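Local coordinates for ABC transporter, periplasmic substrate-binding protein (Thermotoga maritima, PDB 2HPG) that probably binds a solute in the periplasm and hands it to a membrane-embedded transporter of the tripartite ATP-independent (TRAP) family, at residues G140-V145 with A200-A205; M219-H224 with M281-A286; M79-I84 with L121-Q126; G129-S134 with E231-D236. All blocks are in the same frame, centred on the assembly; numbering follows the deposited sequence.

Interaction 1. Residues G140-V145 with A200-A205; sequences GYRHFV and AELTYA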
loop_
_atom_site.group_PDB
_atom_site.type_symbol
_atom_site.label_atom_id
_atom_site.label_comp_id
_atom_site.label_asym_id
_atom_site.label_seq_id
_atom_site.Cartn_x
_atom_site.Cartn_y
_atom_site.Cartn_z
ATOM N N GLY A 140 -0.700 2.638 6.234
ATOM C CA GLY A 140 0.111 3.096 7.343
ATOM C C GLY A 140 1.554 2.674 7.231
ATOM O O GLY A 140 1.935 2.008 6.270
ATOM N N TYR A 141 2.344 3.070 8.229
ATOM C CA TYR A 141 3.768 2.765 8.283
ATOM C C TYR A 141 4.028 1.362 8.763
ATOM O O TYR A 141 3.414 0.892 9.721
ATOM C CB TYR A 141 4.503 3.712 9.229
ATOM C CG TYR A 141 4.506 5.099 8.717
ATOM C CD1 TYR A 141 5.490 5.531 7.837
ATOM C CD2 TYR A 141 3.469 5.956 9.014
ATOM C CE1 TYR A 141 5.470 6.799 7.339
ATOM C CE2 TYR A 141 3.450 7.223 8.521
ATOM C CZ TYR A 141 4.455 7.637 7.686
ATOM O OH TYR A 141 4.415 8.906 7.180
ATOM N N ARG A 142 4.999 0.746 8.117
ATOM C CA ARG A 142 5.444 -0.581 8.449
ATOM C C ARG A 142 6.744 -0.498 9.219
ATOM O O ARG A 142 7.587 0.380 8.964
ATOM C CB ARG A 142 5.591 -1.402 7.168
ATOM C CG ARG A 142 4.233 -1.692 6.573
ATOM C CD ARG A 142 4.252 -2.156 5.162
ATOM N NE ARG A 142 4.733 -3.530 5.004
ATOM C CZ ARG A 142 4.002 -4.591 4.646
ATOM N NH1 ARG A 142 2.713 -4.498 4.407
ATOM N NH2 ARG A 142 4.602 -5.762 4.488
ATOM N N HIS A 143 6.887 -1.411 10.183
ATOM C CA HIS A 143 8.020 -1.436 11.114
ATOM C C HIS A 143 8.533 -2.863 11.165
ATOM O O HIS A 143 7.815 -3.765 10.781
ATOM C CB HIS A 143 7.545 -1.001 12.517
ATOM C CG HIS A 143 6.945 0.375 12.558
ATOM N ND1 HIS A 143 7.627 1.495 12.140
ATOM C CD2 HIS A 143 5.722 0.802 12.960
ATOM C CE1 HIS A 143 6.844 2.557 12.269
ATOM N NE2 HIS A 143 5.689 2.166 12.786
ATOM N N PHE A 144 9.757 -3.078 11.613
ATOM C CA PHE A 144 10.285 -4.441 11.709
ATOM C C PHE A 144 9.691 -5.190 12.913
ATOM O O PHE A 144 9.568 -4.599 13.977
ATOM C CB PHE A 144 11.799 -4.419 11.822
ATOM C CG PHE A 144 12.491 -4.125 10.527
ATOM C CD1 PHE A 144 12.609 -5.101 9.563
ATOM C CD2 PHE A 144 12.978 -2.875 10.264
ATOM C CE1 PHE A 144 13.243 -4.842 8.359
ATOM C CE2 PHE A 144 13.610 -2.604 9.076
ATOM C CZ PHE A 144 13.734 -3.594 8.117
ATOM N N VAL A 145 9.376 -6.477 12.726
ATOM C CA VAL A 145 8.807 -7.317 13.771
ATOM C C VAL A 145 9.771 -8.488 13.884
ATOM O O VAL A 145 9.896 -9.283 12.958
ATOM C CB VAL A 145 7.392 -7.853 13.454
ATOM C CG1 VAL A 145 6.652 -8.186 14.793
ATOM C CG2 VAL A 145 6.570 -6.855 12.627
ATOM N N ALA A 200 9.463 -10.236 10.368
ATOM C CA ALA A 200 8.656 -9.659 9.303
ATOM C C ALA A 200 8.723 -8.144 9.418
ATOM O O ALA A 200 9.486 -7.599 10.210
ATOM C CB ALA A 200 7.200 -10.142 9.404
ATOM N N GLU A 201 7.950 -7.452 8.592
ATOM C CA GLU A 201 7.891 -6.015 8.653
ATOM C C GLU A 201 6.469 -5.663 8.265
ATOM O O GLU A 201 6.008 -6.050 7.199
ATOM C CB GLU A 201 8.963 -5.394 7.745
ATOM C CG GLU A 201 8.959 -5.828 6.317
ATOM C CD GLU A 201 8.003 -5.060 5.434
ATOM O OE1 GLU A 201 7.533 -5.631 4.435
ATOM O OE2 GLU A 201 7.712 -3.898 5.733
ATOM N N LEU A 202 5.740 -5.050 9.189
ATOM C CA LEU A 202 4.280 -5.002 9.127
ATOM C C LEU A 202 3.760 -3.780 9.869
ATOM O O LEU A 202 4.505 -3.090 10.538
ATOM C CB LEU A 202 3.683 -6.262 9.785
ATOM C CG LEU A 202 3.920 -7.618 9.108
ATOM C CD1 LEU A 202 3.445 -8.769 10.013
ATOM C CD2 LEU A 202 3.255 -7.743 7.732
ATOM N N THR A 203 2.459 -3.523 9.748
ATOM C CA THR A 203 1.781 -2.557 10.586
ATOM C C THR A 203 1.369 -3.214 11.910
ATOM O O THR A 203 1.372 -4.428 12.010
ATOM C CB THR A 203 0.509 -2.100 9.909
ATOM O OG1 THR A 203 -0.379 -3.210 9.835
ATOM C CG2 THR A 203 0.822 -1.581 8.498
ATOM N N TYR A 204 1.016 -2.405 12.912
ATOM C CA TYR A 204 0.587 -2.926 14.208
ATOM C C TYR A 204 -0.724 -3.725 14.080
ATOM O O TYR A 204 -0.929 -4.714 14.780
ATOM C CB TYR A 204 0.416 -1.774 15.211
ATOM C CG TYR A 204 1.709 -1.246 15.850
ATOM C CD1 TYR A 204 2.300 -1.912 16.905
ATOM C CD2 TYR A 204 2.307 -0.059 15.413
ATOM C CE1 TYR A 204 3.407 -1.421 17.522
ATOM C CE2 TYR A 204 3.447 0.434 16.030
ATOM C CZ TYR A 204 3.998 -0.266 17.074
ATOM O OH TYR A 204 5.144 0.163 17.723
ATOM N N ALA A 205 -1.623 -3.291 13.202
ATOM C CA ALA A 205 -2.869 -4.039 12.924
ATOM C C ALA A 205 -2.565 -5.442 12.405
ATOM O O ALA A 205 -3.154 -6.418 12.856
ATOM C CB ALA A 205 -3.730 -3.277 11.911
#
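Arg-142 grips the carboxylate of Glu-201 side-on with two nitrogens, one to each oxygen. NE donates to OE2 of Glu-201 at 3.1 Å, almost straight at 174°. NH2 of Arg-142 donates to OE1 of Glu-201 at 2.9 Å. Both oxygens lie near the guanidinium plane. The carboxylate is turned 43° against it, and OE1 is met from above the carboxylate plane. The bend of Arg-142 at chi3 (73°) swings NE back toward the acid. Glu-201 meets it with a folded chain, bent at chi2.

Leu-202 is held mainly by its backbone. It forms an antiparallel hydrogen-bonded pair with His-143: His-143 N to Leu-202 O and Leu-202 N to His-143 O, both 2.9 Å. Its CD2 lies 4.0 Å from NH2 of Arg-142. On the sheet face shared with His-143 and Val-145, Leu-202 CB meets CG2 of Val-145 at 4.1 Å; Glu-201 and Phe-144 lie on the opposite face.

The strand pair belongs to the mixed central sheet of a periplasmic binding protein fold. Strand 199-202 runs antiparallel to strand 130-146 and then turns at Thr-203, the N-cap of helix 204-209.

OE1 of Glu-201 is also hydrogen-bonded to Thr-163 OG1 and OE2 to His-224 NE2. A buried charge pair with this many bonds fixes the carboxylate in rotation, and the guanidinium would probably help to keep Glu-201 ionised.

Interaction 2. Residues M219-H224 with M281-A286; sequences MSETGH and MAVIPA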
loop_
_atom_site.group_PDB
_atom_site.type_symbol
_atom_site.label_atom_id
_atom_site.label_comp_id
_atom_site.label_asym_id
_atom_site.label_seq_id
_atom_site.Cartn_x
_atom_site.Cartn_y
_atom_site.Cartn_z
HETATM N N MSE A 219 8.788 -4.763 18.207
HETATM C CA MSE A 219 8.395 -3.871 17.133
HETATM C C MSE A 219 9.375 -2.711 17.128
HETATM O O MSE A 219 9.400 -1.930 18.077
HETATM C CB MSE A 219 6.979 -3.359 17.366
HETATM C CG MSE A 219 6.331 -2.859 16.104
HETATM SE SE MSE A 219 5.311 -4.265 15.249
HETATM C CE MSE A 219 4.365 -3.159 13.953
ATOM N N SER A 220 10.211 -2.617 16.092
ATOM C CA SER A 220 11.182 -1.537 15.994
ATOM C C SER A 220 10.718 -0.543 14.939
ATOM O O SER A 220 10.547 -0.903 13.761
ATOM C CB SER A 220 12.564 -2.071 15.627
ATOM O OG SER A 220 12.920 -3.211 16.386
ATOM N N GLU A 221 10.506 0.704 15.367
ATOM C CA GLU A 221 9.778 1.686 14.590
ATOM C C GLU A 221 10.633 2.434 13.572
ATOM O O GLU A 221 10.787 3.666 13.629
ATOM C CB GLU A 221 9.050 2.657 15.510
ATOM C CG GLU A 221 7.886 2.022 16.272
ATOM C CD GLU A 221 7.048 3.050 16.959
ATOM O OE1 GLU A 221 7.563 4.156 17.182
ATOM O OE2 GLU A 221 5.892 2.765 17.308
ATOM N N THR A 222 11.142 1.670 12.612
ATOM C CA THR A 222 11.918 2.208 11.514
ATOM C C THR A 222 11.033 2.978 10.546
ATOM O O THR A 222 11.535 3.845 9.840
ATOM C CB THR A 222 12.620 1.121 10.738
ATOM O OG1 THR A 222 11.701 0.057 10.491
ATOM C CG2 THR A 222 13.830 0.583 11.511
ATOM N N GLY A 223 9.738 2.651 10.497
ATOM C CA GLY A 223 8.776 3.353 9.637
ATOM C C GLY A 223 9.257 3.417 8.182
ATOM O O GLY A 223 9.080 4.424 7.488
ATOM N N HIS A 224 9.863 2.327 7.736
ATOM C CA HIS A 224 10.571 2.263 6.451
ATOM C C HIS A 224 9.672 2.191 5.191
ATOM O O HIS A 224 10.153 2.492 4.091
ATOM C CB HIS A 224 11.547 1.082 6.466
ATOM C CG HIS A 224 10.883 -0.224 6.768
ATOM N ND1 HIS A 224 10.795 -0.740 8.041
ATOM C CD2 HIS A 224 10.212 -1.085 5.970
ATOM C CE1 HIS A 224 10.111 -1.867 8.012
ATOM N NE2 HIS A 224 9.749 -2.108 6.766
HETATM N N MSE A 281 4.577 -7.068 23.895
HETATM C CA MSE A 281 5.626 -6.728 22.941
HETATM C C MSE A 281 6.455 -5.566 23.447
HETATM O O MSE A 281 5.951 -4.694 24.154
HETATM C CB MSE A 281 5.039 -6.371 21.584
HETATM C CG MSE A 281 4.363 -7.531 20.897
HETATM SE SE MSE A 281 4.129 -7.083 19.024
HETATM C CE MSE A 281 5.928 -7.460 18.332
ATOM N N ALA A 282 7.732 -5.559 23.070
ATOM C CA ALA A 282 8.628 -4.455 23.353
ATOM C C ALA A 282 8.748 -3.580 22.129
ATOM O O ALA A 282 9.137 -4.057 21.072
ATOM C CB ALA A 282 9.995 -4.975 23.727
ATOM N N VAL A 283 8.406 -2.304 22.272
ATOM C CA VAL A 283 8.518 -1.340 21.176
ATOM C C VAL A 283 9.835 -0.620 21.286
ATOM O O VAL A 283 10.150 -0.100 22.344
ATOM C CB VAL A 283 7.386 -0.312 21.233
ATOM C CG1 VAL A 283 7.568 0.755 20.167
ATOM C CG2 VAL A 283 6.078 -1.011 21.050
ATOM N N ILE A 284 10.618 -0.608 20.203
ATOM C CA ILE A 284 11.789 0.243 20.087
ATOM C C ILE A 284 11.333 1.507 19.367
ATOM O O ILE A 284 11.073 1.464 18.172
ATOM C CB ILE A 284 12.907 -0.427 19.285
ATOM C CG1 ILE A 284 13.210 -1.820 19.856
ATOM C CG2 ILE A 284 14.145 0.436 19.305
ATOM C CD1 ILE A 284 13.627 -1.814 21.310
ATOM N N PRO A 285 11.175 2.627 20.100
ATOM C CA PRO A 285 10.551 3.808 19.515
ATOM C C PRO A 285 11.427 4.429 18.444
ATOM O O PRO A 285 12.628 4.167 18.403
ATOM C CB PRO A 285 10.403 4.787 20.696
ATOM C CG PRO A 285 10.909 4.103 21.886
ATOM C CD PRO A 285 11.581 2.843 21.500
ATOM N N ALA A 286 10.819 5.242 17.590
ATOM C CA ALA A 286 11.526 5.842 16.456
ATOM C C ALA A 286 12.730 6.649 16.939
ATOM O O ALA A 286 13.840 6.526 16.405
ATOM C CB ALA A 286 10.562 6.722 15.622
HETATM O O HOH W 1 7.622 6.490 18.276
#
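Met-219, a selenomethionine here, exchanges two backbone hydrogen bonds with the strand beside it. Its N donates to Ala-282 O at 3.0 Å, and its O accepts from Ile-284 N at 2.8 Å. Ile-284 O then takes the N-H of Glu-221 at 3.0 Å, with the donor nearly along the C=O axis. This is a parallel ladder: strand 282-284 returns beside the start of strand 218-234 after the long helix 243-278, a beta-alpha-beta crossover.

At the end of the ladder the first strand kinks. Glu-221 is the centre of an inverse gamma turn, in which Thr-222 N donates to Ser-220 O. Further on, the hydroxyl of Thr-222 and ND1 of His-224 share a hydrogen bond of 2.7 Å.

The side chain of Glu-221 leans over the second segment. Its CG stands anti to the carbonyl carbon (chi1 -69°), and the chain runs on extended past CG1 of Val-283. OE1 accepts a hydrogen bond from a water at 2.6 Å and a weak one from Ala-286 N at 3.5 Å. Ala-286 N thus has two weak acceptors, OE1 of Glu-221 and this same water. OE2 is met by Tyr-204 OH and, in a salt bridge, by Lys-273. Ser-220 OG has its partner in Ile-150 N and rests against CG1 of Ile-284 at 3.7 Å.

The carboxylate of Glu-221 thus has both oxygens occupied. Lys-273 would probably stabilise its negative charge. The weak bond to Ala-286 suggests that the water is the firmer partner of OE1.

Interaction 3. Residues M79-I84 with L121-Q126; sequences MYVKDI and LKELEQ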
loop_
_atom_site.group_PDB
_atom_site.type_symbol
_atom_site.label_atom_id
_atom_site.label_comp_id
_atom_site.label_asym_id
_atom_site.label_seq_id
_atom_site.Cartn_x
_atom_site.Cartn_y
_atom_site.Cartn_z
HETATM N N MSE A 79 5.535 -2.798 -12.529
HETATM C CA MSE A 79 5.917 -3.849 -13.470
HETATM C C MSE A 79 5.608 -3.428 -14.897
HETATM O O MSE A 79 6.188 -3.940 -15.828
HETATM C CB MSE A 79 5.148 -5.140 -13.203
HETATM C CG MSE A 79 5.478 -5.848 -11.911
HETATM SE SE MSE A 79 4.494 -7.550 -11.784
HETATM C CE MSE A 79 5.532 -8.279 -10.277
ATOM N N TYR A 80 4.666 -2.501 -15.056
ATOM C CA TYR A 80 4.173 -2.084 -16.363
ATOM C C TYR A 80 4.782 -0.766 -16.801
ATOM O O TYR A 80 5.508 -0.742 -17.800
ATOM C CB TYR A 80 2.643 -2.045 -16.346
ATOM C CG TYR A 80 2.124 -3.404 -15.975
ATOM C CD1 TYR A 80 2.019 -4.413 -16.928
ATOM C CD2 TYR A 80 1.836 -3.713 -14.656
ATOM C CE1 TYR A 80 1.598 -5.669 -16.582
ATOM C CE2 TYR A 80 1.428 -4.964 -14.302
ATOM C CZ TYR A 80 1.306 -5.941 -15.261
ATOM O OH TYR A 80 0.868 -7.183 -14.884
ATOM N N VAL A 81 4.517 0.307 -16.059
ATOM C CA VAL A 81 5.215 1.581 -16.248
ATOM C C VAL A 81 6.241 1.718 -15.117
ATOM O O VAL A 81 5.892 2.090 -14.003
ATOM C CB VAL A 81 4.240 2.777 -16.257
ATOM C CG1 VAL A 81 5.010 4.115 -16.178
ATOM C CG2 VAL A 81 3.354 2.742 -17.493
ATOM N N LYS A 82 7.498 1.399 -15.419
ATOM C CA LYS A 82 8.532 1.189 -14.401
ATOM C C LYS A 82 8.574 2.241 -13.300
ATOM O O LYS A 82 8.623 1.897 -12.115
ATOM C CB LYS A 82 9.920 1.101 -15.036
ATOM C CG LYS A 82 11.074 1.208 -14.019
ATOM C CD LYS A 82 12.469 1.155 -14.653
ATOM C CE LYS A 82 13.071 2.548 -14.776
ATOM N NZ LYS A 82 14.544 2.492 -15.001
ATOM N N ASP A 83 8.567 3.509 -13.695
ATOM C CA ASP A 83 8.859 4.599 -12.782
ATOM C C ASP A 83 7.847 4.809 -11.670
ATOM O O ASP A 83 8.205 5.319 -10.604
ATOM C CB ASP A 83 8.994 5.919 -13.543
ATOM C CG ASP A 83 10.282 6.026 -14.312
ATOM O OD1 ASP A 83 11.128 5.108 -14.257
ATOM O OD2 ASP A 83 10.447 7.067 -14.980
ATOM N N ILE A 84 6.591 4.451 -11.905
ATOM C CA ILE A 84 5.551 4.636 -10.880
ATOM C C ILE A 84 5.848 3.790 -9.625
ATOM O O ILE A 84 5.378 4.098 -8.528
ATOM C CB ILE A 84 4.140 4.327 -11.436
ATOM C CG1 ILE A 84 3.049 4.895 -10.512
ATOM C CG2 ILE A 84 3.943 2.834 -11.649
ATOM C CD1 ILE A 84 1.673 4.899 -11.140
ATOM N N LEU A 121 0.219 7.948 -15.540
ATOM C CA LEU A 121 -1.151 7.452 -15.482
ATOM C C LEU A 121 -1.779 7.367 -16.864
ATOM O O LEU A 121 -2.655 6.535 -17.101
ATOM C CB LEU A 121 -2.015 8.335 -14.579
ATOM C CG LEU A 121 -1.599 8.380 -13.110
ATOM C CD1 LEU A 121 -2.554 9.277 -12.312
ATOM C CD2 LEU A 121 -1.504 6.971 -12.523
ATOM N N LYS A 122 -1.342 8.245 -17.761
ATOM C CA LYS A 122 -1.777 8.217 -19.149
ATOM C C LYS A 122 -1.151 7.043 -19.886
ATOM O O LYS A 122 -1.800 6.447 -20.732
ATOM C CB LYS A 122 -1.392 9.517 -19.848
ATOM C CG LYS A 122 -1.979 9.671 -21.237
ATOM C CD LYS A 122 -1.784 11.096 -21.740
ATOM C CE LYS A 122 -2.359 11.314 -23.129
ATOM N NZ LYS A 122 -2.254 12.754 -23.516
ATOM N N GLU A 123 0.108 6.727 -19.570
ATOM C CA GLU A 123 0.797 5.555 -20.124
ATOM C C GLU A 123 0.181 4.247 -19.639
ATOM O O GLU A 123 0.107 3.287 -20.392
ATOM C CB GLU A 123 2.287 5.566 -19.769
ATOM C CG GLU A 123 3.056 6.735 -20.381
ATOM C CD GLU A 123 4.512 6.871 -19.903
ATOM O OE1 GLU A 123 4.990 6.061 -19.073
ATOM O OE2 GLU A 123 5.182 7.815 -20.384
ATOM N N LEU A 124 -0.246 4.208 -18.380
ATOM C CA LEU A 124 -0.894 3.017 -17.837
ATOM C C LEU A 124 -2.202 2.769 -18.566
ATOM O O LEU A 124 -2.530 1.639 -18.895
ATOM C CB LEU A 124 -1.157 3.150 -16.328
ATOM C CG LEU A 124 -0.033 2.734 -15.372
ATOM C CD1 LEU A 124 -0.427 3.090 -13.937
ATOM C CD2 LEU A 124 0.302 1.250 -15.496
ATOM N N GLU A 125 -2.942 3.839 -18.802
ATOM C CA GLU A 125 -4.221 3.766 -19.479
ATOM C C GLU A 125 -4.068 3.378 -20.954
ATOM O O GLU A 125 -4.683 2.408 -21.408
ATOM C CB GLU A 125 -4.932 5.106 -19.343
ATOM C CG GLU A 125 -6.376 5.121 -19.811
ATOM C CD GLU A 125 -7.188 6.185 -19.106
ATOM O OE1 GLU A 125 -6.567 7.102 -18.500
ATOM O OE2 GLU A 125 -8.444 6.110 -19.141
ATOM N N GLN A 126 -3.242 4.125 -21.687
ATOM C CA GLN A 126 -3.064 3.914 -23.128
ATOM C C GLN A 126 -2.322 2.630 -23.471
ATOM O O GLN A 126 -2.800 1.841 -24.283
ATOM C CB GLN A 126 -2.345 5.108 -23.773
ATOM C CG GLN A 126 -3.159 6.383 -23.725
ATOM C CD GLN A 126 -2.486 7.582 -24.409
ATOM O OE1 GLN A 126 -1.268 7.597 -24.648
ATOM N NE2 GLN A 126 -3.289 8.600 -24.715
#
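Leu-124 lays its two methyls against three residues of the loop 79-84. CD2 meets CG2 of Val-81 at 3.9 Å and CB of Tyr-80 at 4.1 Å. CD1 meets CD1 of Ile-84 at 3.9 Å. The contact packs a helix face against a loop in the alpha/beta fold of a periplasmic binding protein. The helix is 115-128; the loop joins helix 74-77 to helix 92-95 and enters a 3-10 segment at Lys-82.

The contact is mainly apolar, and no hydrogen bond crosses it. Ile-84 serves two leucines one turn apart on the helix. Its CG1 is anti to the backbone N (chi1 -164°), and the extended chain beyond brings CD1 to CD2 of Leu-121 as well, at 4.0 Å. The side chains of Ile-84 and both leucines cross at about a right angle. Trp-120 of the same helix also touches Val-81 and Ile-84.

Leu-124 has a second duty. It also touches Ile-130 and Val-132 of strand 130-146, and therefore sits between the loop and the central sheet. An alanine here would probably open a gap between Val-81, Ile-84 and the helix, leaving the CD1 methyl of Ile-84 with Leu-121 as its remaining mate across the contact.

Tyr-80 turns its ring onward to Phe-128, which it meets edge-to-face. At the border of the contact Glu-123 stands across Val-81 at about a right angle. Its CB lies 3.8 Å from Val-81 CG2, and its carboxylate oxygen OE1 lies 3.5 Å from Val-81 CG1.

Interaction 4. Residues G129-S134 with E231-D236; sequences GIKVLS and EIVSAD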
loop_
_atom_site.group_PDB
_atom_site.type_symbol
_atom_site.label_atom_id
_atom_site.label_comp_id
_atom_site.label_asym_id
_atom_site.label_seq_id
_atom_site.Cartn_x
_atom_site.Cartn_y
_atom_site.Cartn_z
ATOM N N GLY A 129 -4.232 -0.260 -20.625
ATOM C CA GLY A 129 -5.657 -0.319 -20.304
ATOM C C GLY A 129 -6.011 -0.202 -18.828
ATOM O O GLY A 129 -7.148 -0.506 -18.433
ATOM N N ILE A 130 -5.058 0.258 -18.010
ATOM C CA ILE A 130 -5.264 0.392 -16.562
ATOM C C ILE A 130 -5.642 1.823 -16.217
ATOM O O ILE A 130 -4.887 2.744 -16.489
ATOM C CB ILE A 130 -3.992 0.038 -15.773
ATOM C CG1 ILE A 130 -3.585 -1.416 -16.029
ATOM C CG2 ILE A 130 -4.198 0.289 -14.258
ATOM C CD1 ILE A 130 -2.140 -1.723 -15.641
ATOM N N LYS A 131 -6.810 1.996 -15.617
ATOM C CA LYS A 131 -7.245 3.281 -15.109
ATOM C C LYS A 131 -7.054 3.304 -13.582
ATOM O O LYS A 131 -7.623 2.470 -12.863
ATOM C CB LYS A 131 -8.717 3.507 -15.468
ATOM C CG LYS A 131 -9.405 4.697 -14.821
ATOM C CD LYS A 131 -8.784 6.006 -15.273
ATOM C CE LYS A 131 -9.378 7.173 -14.535
ATOM N NZ LYS A 131 -8.789 8.456 -15.003
ATOM N N VAL A 132 -6.251 4.250 -13.099
ATOM C CA VAL A 132 -6.132 4.519 -11.661
ATOM C C VAL A 132 -7.270 5.449 -11.210
ATOM O O VAL A 132 -7.363 6.583 -11.673
ATOM C CB VAL A 132 -4.733 5.132 -11.341
ATOM C CG1 VAL A 132 -4.580 5.469 -9.859
ATOM C CG2 VAL A 132 -3.631 4.189 -11.776
ATOM N N LEU A 133 -8.158 4.966 -10.347
ATOM C CA LEU A 133 -9.228 5.801 -9.823
ATOM C C LEU A 133 -8.750 6.625 -8.628
ATOM O O LEU A 133 -9.277 7.716 -8.349
ATOM C CB LEU A 133 -10.402 4.943 -9.358
ATOM C CG LEU A 133 -11.250 4.218 -10.391
ATOM C CD1 LEU A 133 -12.230 3.350 -9.636
ATOM C CD2 LEU A 133 -11.993 5.209 -11.270
ATOM N N SER A 134 -7.781 6.077 -7.897
ATOM C CA SER A 134 -7.261 6.733 -6.709
ATOM C C SER A 134 -6.007 6.061 -6.172
ATOM O O SER A 134 -5.834 4.843 -6.324
ATOM C CB SER A 134 -8.330 6.763 -5.613
ATOM O OG SER A 134 -7.845 7.430 -4.458
ATOM N N GLU A 231 -5.922 2.103 -6.647
ATOM C CA GLU A 231 -7.236 1.526 -6.881
ATOM C C GLU A 231 -7.496 1.617 -8.374
ATOM O O GLU A 231 -7.597 2.711 -8.920
ATOM C CB GLU A 231 -8.290 2.284 -6.069
ATOM C CG GLU A 231 -7.931 2.460 -4.592
ATOM C CD GLU A 231 -7.665 1.144 -3.883
ATOM O OE1 GLU A 231 -8.382 0.190 -4.210
ATOM O OE2 GLU A 231 -6.744 1.068 -3.010
ATOM N N ILE A 232 -7.534 0.462 -9.040
ATOM C CA ILE A 232 -7.580 0.421 -10.499
ATOM C C ILE A 232 -8.859 -0.216 -11.028
ATOM O O ILE A 232 -9.469 -1.044 -10.350
ATOM C CB ILE A 232 -6.329 -0.290 -11.100
ATOM C CG1 ILE A 232 -6.286 -1.780 -10.725
ATOM C CG2 ILE A 232 -5.054 0.410 -10.637
ATOM C CD1 ILE A 232 -5.188 -2.564 -11.427
ATOM N N VAL A 233 -9.271 0.228 -12.218
ATOM C CA VAL A 233 -10.328 -0.408 -13.013
ATOM C C VAL A 233 -9.897 -0.473 -14.484
ATOM O O VAL A 233 -8.896 0.127 -14.868
ATOM C CB VAL A 233 -11.703 0.322 -12.935
ATOM C CG1 VAL A 233 -12.317 0.224 -11.539
ATOM C CG2 VAL A 233 -11.610 1.796 -13.399
ATOM N N SER A 234 -10.642 -1.230 -15.290
ATOM C CA SER A 234 -10.440 -1.260 -16.737
ATOM C C SER A 234 -10.680 0.112 -17.335
ATOM O O SER A 234 -11.736 0.708 -17.108
ATOM C CB SER A 234 -11.407 -2.246 -17.405
ATOM O OG SER A 234 -11.321 -2.132 -18.810
ATOM N N ALA A 235 -9.713 0.606 -18.109
ATOM C CA ALA A 235 -9.878 1.890 -18.807
ATOM C C ALA A 235 -11.044 1.819 -19.796
ATOM O O ALA A 235 -11.835 2.768 -19.893
ATOM C CB ALA A 235 -8.592 2.279 -19.516
ATOM N N ASP A 236 -11.161 0.690 -20.505
ATOM C CA ASP A 236 -12.253 0.465 -21.472
ATOM C C ASP A 236 -13.619 0.538 -20.815
ATOM O O ASP A 236 -14.497 1.215 -21.313
ATOM C CB ASP A 236 -12.121 -0.892 -22.163
ATOM C CG ASP A 236 -10.984 -0.931 -23.167
ATOM O OD1 ASP A 236 -10.601 0.134 -23.716
ATOM O OD2 ASP A 236 -10.469 -2.046 -23.403
HETATM O O HOH W 2 -9.216 -1.560 -20.341
#
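Leu-133 and Ser-134 both face Glu-231, a classic beta bulge in the antiparallel pairing of strands 130-146 and 218-234. These are two neighbouring strands of the central sheet of this binding-protein fold.

Backbone hydrogen bonds carry the register. Leu-133 N donates to Glu-231 O at 2.7 Å, and Glu-231 N donates to Ser-134 O at 2.8 Å. Before the bulge, Lys-131 and Val-233 exchange a pair of bonds, each 2.9 Å. At the far end Ala-235 N donates to Gly-129 O at 2.8 Å.

Apolar contacts lie on both faces. On one, CG2 of Ile-130 and CG2 of Ile-232 touch at 3.7 Å, and Val-132 adds a looser contact. On the other, Leu-133 crosses Val-233 at about a right angle, CD1 to CG1 at 3.7 Å. Lys-131 lies alongside Val-233, pointing the same way. Leu-133 also packs on Phe-238 of helix 235-240 and Ile-249 of helix 243-278. An alanine in place of Leu-133 would probably open a gap beside the methyls of Val-233 and loosen the cover from Phe-238 and Ile-249.

Side-chain and water bonds complete the contact. Lys-131 NZ forms a salt bridge with Glu-250. Ser-234 is the N-cap of helix 235-240, and its OG caps Trp-237 N. Gly-129 O also takes a hydrogen bond from a water at 3.0 Å, and that water accepts from Asp-236 N and lies 2.7 Å from Ser-234 OG.

Overall arrangement
From the N terminus, interaction 3 comes first. It closes a loop of largely helical chain, between 84 and 121, and is complete before the others begin. Interaction 4 opens next, at 129, and closes at 231-236. Interaction 1 opens and closes within that span. Interaction 2 opens at 219, before interaction 4 has closed, and ends at 281-286, so these two cross. Strands 130-146 and 218-234 run through the fold and carry contacts at both ends. Interactions 1 and 2 touch at one end, about 28 Å or more between centres from interactions 3 and 4, which touch at the other. Helix 115-128 leads from interaction 3 straight into interaction 4.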